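PDB 3KO6: free methionine-R-sulfoxide reductase, which catalyses the thioredoxin-dependent reduction of free methionine-(R)-sulfoxide to methionine and helps protect yeast against oxidative stress. Local coordinates for residues E22-Q27 with W54-S59; G68-Q73 with L80-F85; V89-I94 with G121-D126; G127-E132 with D149-D154. All blocks are in the same frame, centred on the assembly; numbering follows the deposited sequence.

Contact 1: residues E22-Q27 with W54-S59; sequences EEILEQ and WHAYKS
Ile24 and Ala56 meet where two helices of the GAF fold, 21-36 and 42-59, lie against each other as an antiparallel pair. The axes of the two short segments come within 10.1 Å and their directions differ by 173°, so the helices run almost exactly antiparallel with small and branched residues between them. The apolar part of the interface is small. Ile24 holds its CG2 methyl anti to the backbone N, and from there CG2 rests 3.8 Å from Ala56 CB; the small alanine lets the branched residue come close to the opposite backbone. Leu25 reaches over with one branch, its CD2 lying 4.4 Å from both Ala56 CB and Tyr57 CE1, and it approaches the tyrosine ring obliquely. Phe165 of helix 160-176 touches both Leu25 and Tyr57, bringing in a third helix beside this pair.

Polar ends point to partners beyond the pair: the hydroxyl of Tyr57 is hydrogen-bonded to Asp162 and that of Ser59 to the carbonyl O of Tyr15. Toward the facing helix Ser59 makes a van der Waals contact, Ile24 CD1 lying 3.8 Å from Ser59 OG.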
# COMPACT_ATOMS: atom_id res chain seq x y z
N GLU A 22 -22.60 8.01 5.89
CA GLU A 22 -23.27 7.08 5.00
C GLU A 22 -22.90 7.31 3.53
O GLU A 22 -22.58 6.36 2.82
CB GLU A 22 -24.78 7.14 5.19
CG GLU A 22 -25.53 6.01 4.51
CD GLU A 22 -27.05 6.18 4.55
OE1 GLU A 22 -27.59 6.47 5.64
OE2 GLU A 22 -27.69 6.01 3.48
N GLU A 23 -22.95 8.56 3.08
CA GLU A 23 -22.64 8.91 1.69
C GLU A 23 -21.20 8.57 1.31
O GLU A 23 -20.97 7.96 0.26
CB GLU A 23 -22.87 10.40 1.43
CG GLU A 23 -24.29 10.87 1.56
CD GLU A 23 -24.42 12.33 1.16
OE1 GLU A 23 -24.36 13.19 2.06
OE2 GLU A 23 -24.57 12.60 -0.05
N ILE A 24 -20.25 8.98 2.15
CA ILE A 24 -18.82 8.68 1.96
C ILE A 24 -18.55 7.17 1.82
O ILE A 24 -17.87 6.74 0.88
CB ILE A 24 -17.94 9.29 3.08
CG1 ILE A 24 -17.91 10.82 2.96
CG2 ILE A 24 -16.51 8.75 3.02
CD1 ILE A 24 -17.46 11.52 4.24
N LEU A 25 -19.08 6.38 2.75
CA LEU A 25 -18.85 4.94 2.72
C LEU A 25 -19.56 4.24 1.56
O LEU A 25 -19.03 3.28 0.98
CB LEU A 25 -19.19 4.30 4.07
CG LEU A 25 -18.42 4.84 5.28
CD1 LEU A 25 -18.77 4.07 6.54
CD2 LEU A 25 -16.91 4.86 5.06
N GLU A 26 -20.74 4.72 1.21
CA GLU A 26 -21.48 4.21 0.07
C GLU A 26 -20.69 4.53 -1.21
O GLU A 26 -20.52 3.66 -2.06
CB GLU A 26 -22.91 4.75 0.05
CG GLU A 26 -23.92 3.91 -0.74
CD GLU A 26 -23.85 2.41 -0.47
OE1 GLU A 26 -24.22 1.97 0.65
OE2 GLU A 26 -23.45 1.67 -1.41
N GLN A 27 -20.17 5.76 -1.32
CA GLN A 27 -19.24 6.12 -2.39
C GLN A 27 -17.99 5.23 -2.47
O GLN A 27 -17.58 4.82 -3.55
CB GLN A 27 -18.81 7.58 -2.27
CG GLN A 27 -19.39 8.46 -3.34
CD GLN A 27 -18.83 9.87 -3.31
OE1 GLN A 27 -17.61 10.08 -3.15
NE2 GLN A 27 -19.71 10.85 -3.45
N TRP A 54 -8.33 4.65 3.57
CA TRP A 54 -7.54 5.74 4.18
C TRP A 54 -8.17 7.10 3.96
O TRP A 54 -8.35 7.85 4.92
CB TRP A 54 -6.09 5.73 3.66
CG TRP A 54 -5.22 6.87 4.21
CD1 TRP A 54 -5.12 8.14 3.70
CD2 TRP A 54 -4.33 6.82 5.34
NE1 TRP A 54 -4.25 8.89 4.46
CE2 TRP A 54 -3.74 8.10 5.46
CE3 TRP A 54 -3.98 5.83 6.26
CZ2 TRP A 54 -2.83 8.41 6.48
CZ3 TRP A 54 -3.07 6.15 7.28
CH2 TRP A 54 -2.50 7.43 7.37
N HIS A 55 -8.50 7.45 2.72
CA HIS A 55 -9.01 8.79 2.45
C HIS A 55 -10.42 9.02 2.94
O HIS A 55 -10.76 10.12 3.33
CB HIS A 55 -8.86 9.17 0.99
CG HIS A 55 -7.44 9.38 0.57
ND1 HIS A 55 -6.64 8.34 0.14
CD2 HIS A 55 -6.67 10.49 0.56
CE1 HIS A 55 -5.44 8.81 -0.14
NE2 HIS A 55 -5.43 10.11 0.10
N ALA A 56 -11.23 7.97 2.92
CA ALA A 56 -12.59 8.04 3.46
C ALA A 56 -12.54 8.43 4.94
O ALA A 56 -13.24 9.36 5.35
CB ALA A 56 -13.31 6.70 3.30
N TYR A 57 -11.70 7.74 5.70
CA TYR A 57 -11.65 7.95 7.14
C TYR A 57 -11.03 9.28 7.51
O TYR A 57 -11.42 9.89 8.51
CB TYR A 57 -11.04 6.75 7.89
CG TYR A 57 -12.09 5.68 8.09
CD1 TYR A 57 -12.34 4.73 7.11
CD2 TYR A 57 -12.88 5.66 9.24
CE1 TYR A 57 -13.33 3.76 7.29
CE2 TYR A 57 -13.87 4.70 9.43
CZ TYR A 57 -14.09 3.76 8.45
OH TYR A 57 -15.08 2.80 8.61
N LYS A 58 -10.09 9.75 6.68
CA LYS A 58 -9.50 11.07 6.88
C LYS A 58 -10.55 12.12 6.63
O LYS A 58 -10.65 13.11 7.36
CB LYS A 58 -8.28 11.30 5.98
CG LYS A 58 -7.04 10.60 6.49
CD LYS A 58 -5.91 11.56 6.71
CE LYS A 58 -4.95 11.01 7.76
NZ LYS A 58 -3.88 11.98 8.17
N SER A 59 -11.37 11.87 5.62
CA SER A 59 -12.46 12.75 5.24
C SER A 59 -13.49 12.79 6.36
O SER A 59 -14.11 13.82 6.61
CB SER A 59 -13.06 12.27 3.91
OG SER A 59 -14.08 13.14 3.46

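Contact 2: residues G68-Q73 with L80-F85. With SME (methionine sulfoxide), chain C.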
# COMPACT_ATOMS: atom_id res chain seq x y z
N GLY A 68 -5.31 -1.05 5.88
CA GLY A 68 -4.80 -2.07 4.95
C GLY A 68 -5.24 -3.50 5.24
O GLY A 68 -6.26 -3.73 5.90
N PHE A 69 -4.45 -4.46 4.76
CA PHE A 69 -4.85 -5.87 4.79
C PHE A 69 -3.75 -6.84 5.20
O PHE A 69 -2.54 -6.58 5.00
CB PHE A 69 -5.34 -6.30 3.41
CG PHE A 69 -6.42 -5.43 2.85
CD1 PHE A 69 -6.09 -4.25 2.15
CD2 PHE A 69 -7.76 -5.76 3.02
CE1 PHE A 69 -7.09 -3.43 1.64
CE2 PHE A 69 -8.77 -4.95 2.50
CZ PHE A 69 -8.43 -3.79 1.80
N TYR A 70 -4.17 -7.97 5.76
CA TYR A 70 -3.31 -9.16 5.86
C TYR A 70 -4.01 -10.23 5.06
O TYR A 70 -5.24 -10.21 4.93
CB TYR A 70 -3.13 -9.60 7.32
CG TYR A 70 -2.17 -8.72 8.05
CD1 TYR A 70 -2.52 -7.42 8.42
CD2 TYR A 70 -0.88 -9.17 8.34
CE1 TYR A 70 -1.62 -6.59 9.06
CE2 TYR A 70 0.03 -8.36 8.97
CZ TYR A 70 -0.35 -7.07 9.33
OH TYR A 70 0.55 -6.25 9.99
N VAL A 71 -3.24 -11.15 4.51
CA VAL A 71 -3.79 -12.18 3.65
C VAL A 71 -3.32 -13.52 4.17
O VAL A 71 -2.19 -13.64 4.65
CB VAL A 71 -3.41 -11.90 2.17
CG1 VAL A 71 -3.27 -13.18 1.34
CG2 VAL A 71 -4.43 -10.96 1.54
N THR A 72 -4.21 -14.51 4.11
CA THR A 72 -3.89 -15.87 4.52
C THR A 72 -2.82 -16.43 3.59
O THR A 72 -2.98 -16.42 2.37
CB THR A 72 -5.14 -16.76 4.50
OG1 THR A 72 -6.16 -16.14 5.30
CG2 THR A 72 -4.83 -18.12 5.07
N GLN A 73 -1.73 -16.90 4.19
CA GLN A 73 -0.55 -17.32 3.46
C GLN A 73 -0.86 -18.52 2.57
O GLN A 73 -1.67 -19.37 2.94
CB GLN A 73 0.59 -17.63 4.43
CG GLN A 73 1.94 -17.82 3.77
CD GLN A 73 3.10 -17.68 4.74
OE1 GLN A 73 3.15 -18.36 5.77
NE2 GLN A 73 4.03 -16.78 4.42
N LEU A 80 -1.37 -15.22 8.76
CA LEU A 80 -1.58 -13.99 7.99
C LEU A 80 -0.25 -13.38 7.58
O LEU A 80 0.67 -13.28 8.40
CB LEU A 80 -2.35 -12.98 8.83
CG LEU A 80 -3.80 -13.27 9.22
CD1 LEU A 80 -4.27 -12.21 10.19
CD2 LEU A 80 -4.70 -13.36 7.99
N ILE A 81 -0.14 -12.97 6.32
CA ILE A 81 1.06 -12.28 5.84
C ILE A 81 0.68 -10.87 5.37
O ILE A 81 -0.37 -10.69 4.75
CB ILE A 81 1.78 -13.11 4.73
CG1 ILE A 81 3.02 -12.39 4.21
CG2 ILE A 81 0.87 -13.41 3.58
CD1 ILE A 81 4.33 -12.97 4.73
N LEU A 82 1.52 -9.89 5.70
CA LEU A 82 1.24 -8.48 5.41
C LEU A 82 0.90 -8.23 3.94
O LEU A 82 1.63 -8.68 3.06
CB LEU A 82 2.42 -7.59 5.81
CG LEU A 82 2.28 -6.07 5.61
CD1 LEU A 82 1.19 -5.49 6.50
CD2 LEU A 82 3.60 -5.35 5.83
N GLY A 83 -0.20 -7.51 3.71
CA GLY A 83 -0.58 -7.11 2.36
C GLY A 83 -0.52 -5.60 2.20
O GLY A 83 0.02 -4.91 3.06
N PRO A 84 -1.11 -5.08 1.11
CA PRO A 84 -1.10 -3.65 0.83
C PRO A 84 -1.68 -2.83 1.97
O PRO A 84 -2.56 -3.32 2.71
CB PRO A 84 -2.02 -3.54 -0.39
CG PRO A 84 -1.91 -4.85 -1.05
CD PRO A 84 -1.87 -5.83 0.10
N PHE A 85 -1.20 -1.60 2.12
CA PHE A 85 -1.71 -0.77 3.19
C PHE A 85 -1.31 0.65 3.01
O PHE A 85 -0.31 0.94 2.34
CB PHE A 85 -1.20 -1.26 4.56
CG PHE A 85 0.29 -1.06 4.79
CD1 PHE A 85 0.77 0.13 5.31
CD2 PHE A 85 1.20 -2.08 4.51
CE1 PHE A 85 2.14 0.30 5.55
CE2 PHE A 85 2.56 -1.90 4.74
CZ PHE A 85 3.03 -0.72 5.26
N SME C . -1.05 -5.69 12.02
CA SME C . -1.86 -4.90 12.98
CB SME C . -1.70 -5.54 14.35
CG SME C . -2.97 -5.41 15.20
S SME C . -3.49 -6.90 15.86
OE SME C . -2.79 -8.08 15.27
CE SME C . -3.24 -6.84 17.55
C SME C . -1.48 -3.44 12.96
O SME C . -1.90 -2.67 13.83
OXT SME C . -0.70 -2.92 12.09
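Phe69 to Thr72 and Leu80 to Pro84 pair as antiparallel strands, the segment axes 141° apart, with Val71 and Ile81 joined by two bonds, Val71 N to Ile81 O (2.9 Å) and Ile81 N to Val71 O (2.7 Å). Further along, the amide of Phe69 bonds to Pro84 O and that of Gly83 to Phe69 O; the register slips by one residue here, a beta bulge between Gly68 and Tyr70. Beyond it, Phe85 CB packs 3.7 Å from Gly68 CA, where a CB on the glycine would probably collide with it.

Tyr70, Leu80 and Leu82 share one face of the hairpin. Tyr70 CB meets Leu80 CB at 3.8 Å, while the ring receives Leu82 CD1 in an off-centre CH-pi contact, the methyl 4.1 Å from the centroid of the Tyr70 ring. Leu82 can do this because its CG lies anti to the backbone N (chi1 -178°), swinging CD1 toward the phenol end. There Tyr70 OH bonds to the carbonyl O of Cys91 and lies 2.6 Å from the amino N of methionine sulfoxide. Putting a phenylalanine here would probably leave that carbonyl without its donor and the ligand's amino group without a polar neighbour on this side.

On the other face Ile81 CD1 lies 3.8 Å from Gln73 NE2. Flanked by strands 93-95 and 144-152, this hairpin sits in the GAF-domain antiparallel sheet, and Tyr70 makes it a wall of the ligand pocket.

Contact 3: residues V89-I94 with G121-D126. With SME (methionine sulfoxide), chain C.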
# COMPACT_ATOMS: atom_id res chain seq x y z
N VAL A 89 5.15 1.45 8.31
CA VAL A 89 5.72 0.10 8.36
C VAL A 89 5.05 -0.80 9.41
O VAL A 89 4.90 -0.41 10.57
CB VAL A 89 7.24 0.18 8.64
CG1 VAL A 89 7.86 -1.20 8.75
CG2 VAL A 89 7.93 0.99 7.54
N ALA A 90 4.64 -1.99 9.00
CA ALA A 90 3.82 -2.87 9.83
C ALA A 90 4.40 -4.27 9.97
O ALA A 90 5.33 -4.64 9.24
CB ALA A 90 2.41 -2.94 9.27
N CYS A 91 3.84 -5.02 10.91
CA CYS A 91 4.24 -6.40 11.21
C CYS A 91 4.05 -7.30 10.00
O CYS A 91 3.01 -7.24 9.33
CB CYS A 91 3.43 -6.96 12.39
SG CYS A 91 3.45 -5.90 13.85
N GLN A 92 5.05 -8.13 9.74
CA GLN A 92 5.10 -8.94 8.53
C GLN A 92 4.16 -10.12 8.56
O GLN A 92 3.47 -10.42 7.58
CB GLN A 92 6.51 -9.44 8.28
CG GLN A 92 7.50 -8.33 8.04
CD GLN A 92 8.32 -7.99 9.28
OE1 GLN A 92 7.82 -8.00 10.40
NE2 GLN A 92 9.60 -7.70 9.06
N MET A 93 4.12 -10.78 9.71
CA MET A 93 3.43 -12.04 9.82
C MET A 93 2.70 -12.14 11.15
O MET A 93 3.22 -11.77 12.20
CB MET A 93 4.45 -13.16 9.71
CG MET A 93 3.94 -14.38 9.00
SD MET A 93 5.22 -15.65 8.85
CE MET A 93 6.39 -14.84 7.74
N ILE A 94 1.47 -12.64 11.10
CA ILE A 94 0.66 -12.80 12.30
C ILE A 94 0.00 -14.16 12.25
O ILE A 94 -0.68 -14.48 11.27
CB ILE A 94 -0.42 -11.68 12.41
CG1 ILE A 94 0.24 -10.30 12.39
CG2 ILE A 94 -1.25 -11.87 13.65
CD1 ILE A 94 -0.71 -9.16 12.51
N GLY A 121 -2.79 -9.62 24.47
CA GLY A 121 -2.33 -10.26 23.24
C GLY A 121 -2.15 -9.33 22.05
O GLY A 121 -1.68 -9.75 21.00
N HIS A 122 -2.51 -8.06 22.24
CA HIS A 122 -2.39 -7.05 21.20
C HIS A 122 -1.00 -7.00 20.58
O HIS A 122 0.01 -6.93 21.28
CB HIS A 122 -2.74 -5.67 21.76
CG HIS A 122 -2.66 -4.58 20.74
ND1 HIS A 122 -1.69 -3.60 20.78
CD2 HIS A 122 -3.41 -4.32 19.65
CE1 HIS A 122 -1.85 -2.78 19.76
NE2 HIS A 122 -2.88 -3.20 19.05
N ILE A 123 -0.97 -7.05 19.25
CA ILE A 123 0.27 -6.93 18.51
C ILE A 123 0.39 -5.52 17.96
O ILE A 123 -0.21 -5.18 16.95
CB ILE A 123 0.40 -8.01 17.40
CG1 ILE A 123 0.17 -9.40 18.00
CG2 ILE A 123 1.79 -7.91 16.70
CD1 ILE A 123 0.59 -10.57 17.12
N ALA A 124 1.16 -4.69 18.67
CA ALA A 124 1.33 -3.30 18.29
C ALA A 124 2.38 -3.18 17.21
O ALA A 124 3.56 -3.44 17.44
CB ALA A 124 1.67 -2.43 19.50
N CYS A 125 1.95 -2.82 16.00
CA CYS A 125 2.91 -2.56 14.93
C CYS A 125 3.28 -1.09 14.93
O CYS A 125 4.38 -0.72 14.52
CB CYS A 125 2.36 -3.02 13.59
SG CYS A 125 1.81 -4.73 13.59
N ASP A 126 2.36 -0.27 15.43
CA ASP A 126 2.58 1.15 15.62
C ASP A 126 2.26 1.46 17.08
O ASP A 126 1.14 1.24 17.54
CB ASP A 126 1.69 1.96 14.67
CG ASP A 126 1.92 3.46 14.75
OD1 ASP A 126 2.51 3.96 15.72
OD2 ASP A 126 1.48 4.16 13.82
N SME C . -1.05 -5.69 12.02
CA SME C . -1.86 -4.90 12.98
CB SME C . -1.70 -5.54 14.35
CG SME C . -2.97 -5.41 15.20
S SME C . -3.49 -6.90 15.86
OE SME C . -2.79 -8.08 15.27
CE SME C . -3.24 -6.84 17.55
C SME C . -1.48 -3.44 12.96
O SME C . -1.90 -2.67 13.83
OXT SME C . -0.70 -2.92 12.09
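Ala90, whose amide N donates a hydrogen bond to Asn48 OD1 of the second subunit, turns its methyl to Cys125, with Ala90 CB 4.3 Å from Cys125 CB. The bond places the loop 89-92, which leads into strand 93-95, at the dimer interface. A covalent link is the heart of the contact: Cys91 SG and Cys125 SG form a disulfide, 2.0 Å apart, with a torsion of -122° about the bond. Each sulfur stands anti to its own carbonyl carbon, a setting that brings the two side chains end to end across the gap between the loops.

Apolar groups close around the bridge. The CG2 methyl of Ile123 lies 3.9 Å from Cys91 SG. The CD1 end of Ile123 runs alongside Ile94, its chain heading the other way, and lies 4.1 Å from Ile94 CG2.

Methionine sulfoxide lies beside this assembly. Its amino N is 3.4 Å from Cys125 SG, and Ile94 CD1 comes to 3.5 Å from that same ligand N. Cys101 of helix 99-107 packs on Ile94, so a further cysteine is close by. A disulfide bordering the bound methionine sulfoxide, the compound the enzyme reduces, is consistent with the cysteine redox chemistry of thioredoxin-dependent methionine sulfoxide reductases, here housed in the ligand pocket of a GAF domain.

Contact 4: residues G127-E132 with D149-D154. With SME (methionine sulfoxide), chain C.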
# COMPACT_ATOMS: atom_id res chain seq x y z
N GLY A 127 3.26 1.94 17.82
CA GLY A 127 3.09 2.20 19.24
C GLY A 127 2.04 3.25 19.59
O GLY A 127 1.52 3.25 20.70
N GLU A 128 1.73 4.13 18.64
CA GLU A 128 0.82 5.25 18.91
C GLU A 128 -0.67 4.88 18.77
O GLU A 128 -1.55 5.65 19.17
CB GLU A 128 1.16 6.46 18.03
CG GLU A 128 2.50 7.12 18.33
CD GLU A 128 2.84 8.24 17.33
OE1 GLU A 128 2.00 8.52 16.42
OE2 GLU A 128 3.94 8.83 17.47
N THR A 129 -0.93 3.70 18.22
CA THR A 129 -2.29 3.20 18.02
C THR A 129 -3.00 3.02 19.34
O THR A 129 -2.50 2.31 20.21
CB THR A 129 -2.27 1.83 17.32
OG1 THR A 129 -1.64 1.94 16.04
CG2 THR A 129 -3.68 1.31 17.15
N LYS A 130 -4.17 3.66 19.48
CA LYS A 130 -5.01 3.50 20.67
C LYS A 130 -6.26 2.65 20.40
O LYS A 130 -6.73 1.95 21.29
CB LYS A 130 -5.45 4.85 21.24
CG LYS A 130 -4.36 5.65 21.92
CD LYS A 130 -4.95 6.91 22.54
CE LYS A 130 -3.99 7.60 23.50
NZ LYS A 130 -2.94 8.39 22.78
N SER A 131 -6.81 2.71 19.19
CA SER A 131 -7.96 1.85 18.90
C SER A 131 -7.83 1.16 17.54
O SER A 131 -7.00 1.56 16.72
CB SER A 131 -9.28 2.61 19.01
OG SER A 131 -9.36 3.67 18.07
N GLU A 132 -8.64 0.12 17.32
CA GLU A 132 -8.51 -0.72 16.13
C GLU A 132 -9.80 -1.44 15.76
O GLU A 132 -10.56 -1.84 16.63
CB GLU A 132 -7.39 -1.75 16.34
CG GLU A 132 -6.97 -2.49 15.08
CD GLU A 132 -5.76 -3.40 15.26
OE1 GLU A 132 -5.36 -4.02 14.24
OE2 GLU A 132 -5.21 -3.51 16.38
N ASP A 149 -7.92 -4.32 8.15
CA ASP A 149 -7.47 -3.75 9.42
C ASP A 149 -7.34 -2.24 9.34
O ASP A 149 -6.79 -1.69 8.36
CB ASP A 149 -6.13 -4.37 9.76
CG ASP A 149 -5.63 -3.98 11.13
OD1 ASP A 149 -6.39 -3.34 11.89
OD2 ASP A 149 -4.48 -4.31 11.46
N ILE A 150 -7.84 -1.56 10.37
CA ILE A 150 -7.70 -0.09 10.50
C ILE A 150 -7.29 0.27 11.93
O ILE A 150 -7.91 -0.22 12.90
CB ILE A 150 -9.01 0.68 10.18
CG1 ILE A 150 -9.72 0.08 8.94
CG2 ILE A 150 -8.73 2.18 10.01
CD1 ILE A 150 -11.01 0.84 8.53
N ASP A 151 -6.29 1.13 12.06
CA ASP A 151 -5.86 1.64 13.36
C ASP A 151 -6.16 3.12 13.53
O ASP A 151 -6.04 3.91 12.58
CB ASP A 151 -4.35 1.46 13.51
CG ASP A 151 -3.92 0.02 13.54
OD1 ASP A 151 -4.77 -0.89 13.66
OD2 ASP A 151 -2.72 -0.21 13.45
N CYS A 152 -6.49 3.51 14.76
CA CYS A 152 -6.80 4.90 15.06
C CYS A 152 -5.96 5.41 16.22
O CYS A 152 -5.71 4.67 17.18
CB CYS A 152 -8.28 5.03 15.38
SG CYS A 152 -8.85 6.70 15.71
N LEU A 153 -5.55 6.67 16.13
CA LEU A 153 -4.70 7.29 17.14
C LEU A 153 -5.48 7.74 18.39
O LEU A 153 -4.88 8.17 19.38
CB LEU A 153 -3.92 8.46 16.53
CG LEU A 153 -2.81 8.13 15.52
CD1 LEU A 153 -2.14 9.37 15.01
CD2 LEU A 153 -1.77 7.19 16.12
N ASP A 154 -6.81 7.66 18.32
CA ASP A 154 -7.69 7.97 19.44
C ASP A 154 -8.35 6.70 19.98
O ASP A 154 -8.42 5.70 19.27
CB ASP A 154 -8.77 8.99 19.03
CG ASP A 154 -8.22 10.41 18.87
OD1 ASP A 154 -7.35 10.82 19.67
OD2 ASP A 154 -8.68 11.13 17.95
N SME C . -1.05 -5.69 12.02
CA SME C . -1.86 -4.90 12.98
CB SME C . -1.70 -5.54 14.35
CG SME C . -2.97 -5.41 15.20
S SME C . -3.49 -6.90 15.86
OE SME C . -2.79 -8.08 15.27
CE SME C . -3.24 -6.84 17.55
C SME C . -1.48 -3.44 12.96
O SME C . -1.90 -2.67 13.83
OXT SME C . -0.70 -2.92 12.09
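At the end of the antiparallel hairpin where strand 131-138 starts and strand 144-152 stops, a classic beta bulge sets two residues, Lys130 and Ser131, against Cys152. Cys152 O takes two amides, Lys130 N at 2.9 Å and Ser131 N at 3.0 Å, and the pair is closed by Cys152 N, which bonds to Ser131 O at 2.8 Å. One residue on, Glu132 stands opposite Asp151 as a non-hydrogen-bonded pair.

On the face of Ser131 and Cys152, the serine hydroxyl donates to Asp154 O and receives the amide of Gly157, so it clips the chain just after the strand.

The face of Glu132 carries three carboxylates that border the bound methionine sulfoxide. The side chains of Glu132 and Asp149 run roughly perpendicular, yet their carboxylate planes are only 18° apart, with Glu132 OE1 2.7 Å from Asp149 OD1. Asp151 runs alongside Glu132 and turns its carboxylate almost crosswise, at 82°. Glu132 reaches this place because CG is anti to the backbone N (chi1 -168°) and the rest of the chain is extended. With an alanine here, the space beside CG of the ligand would probably open up, and Asp149 and Asp151 would lose the neighbour that limits how they turn.

Thr129 packs against Asp151, its CG2 lying 3.7 Å from Asp151 CB, while its hydroxyl bonds to Asn65. Farther from the ligand, Leu153 CD2 packs 3.6 Å from Glu128 CB. Nearest the ligand's carboxyl end, Asp151 OD2 lies 2.6 Å from the methionine sulfoxide O.

Overall arrangement
Along the chain the four contacts follow in series, each closing before the next opens. Contact 1 belongs to the helical layer, with its centre 22 Å from that of contact 2 and 25 Å from that of contact 3; it touches contact 4 where Tyr57 packs on Ile150. Contacts 2 and 4 are hairpins of one antiparallel sheet, joined where strands 64-72 and 144-152 run side by side. Contact 3 lies about 11 Å, centre to centre, from each of them and shares a strand-to-strand edge with contact 2. Contacts 2, 3 and 4 all border methionine sulfoxide, and contacts 2 and 3 also meet the second subunit: a GAF domain whose sheet and loops build one pocket.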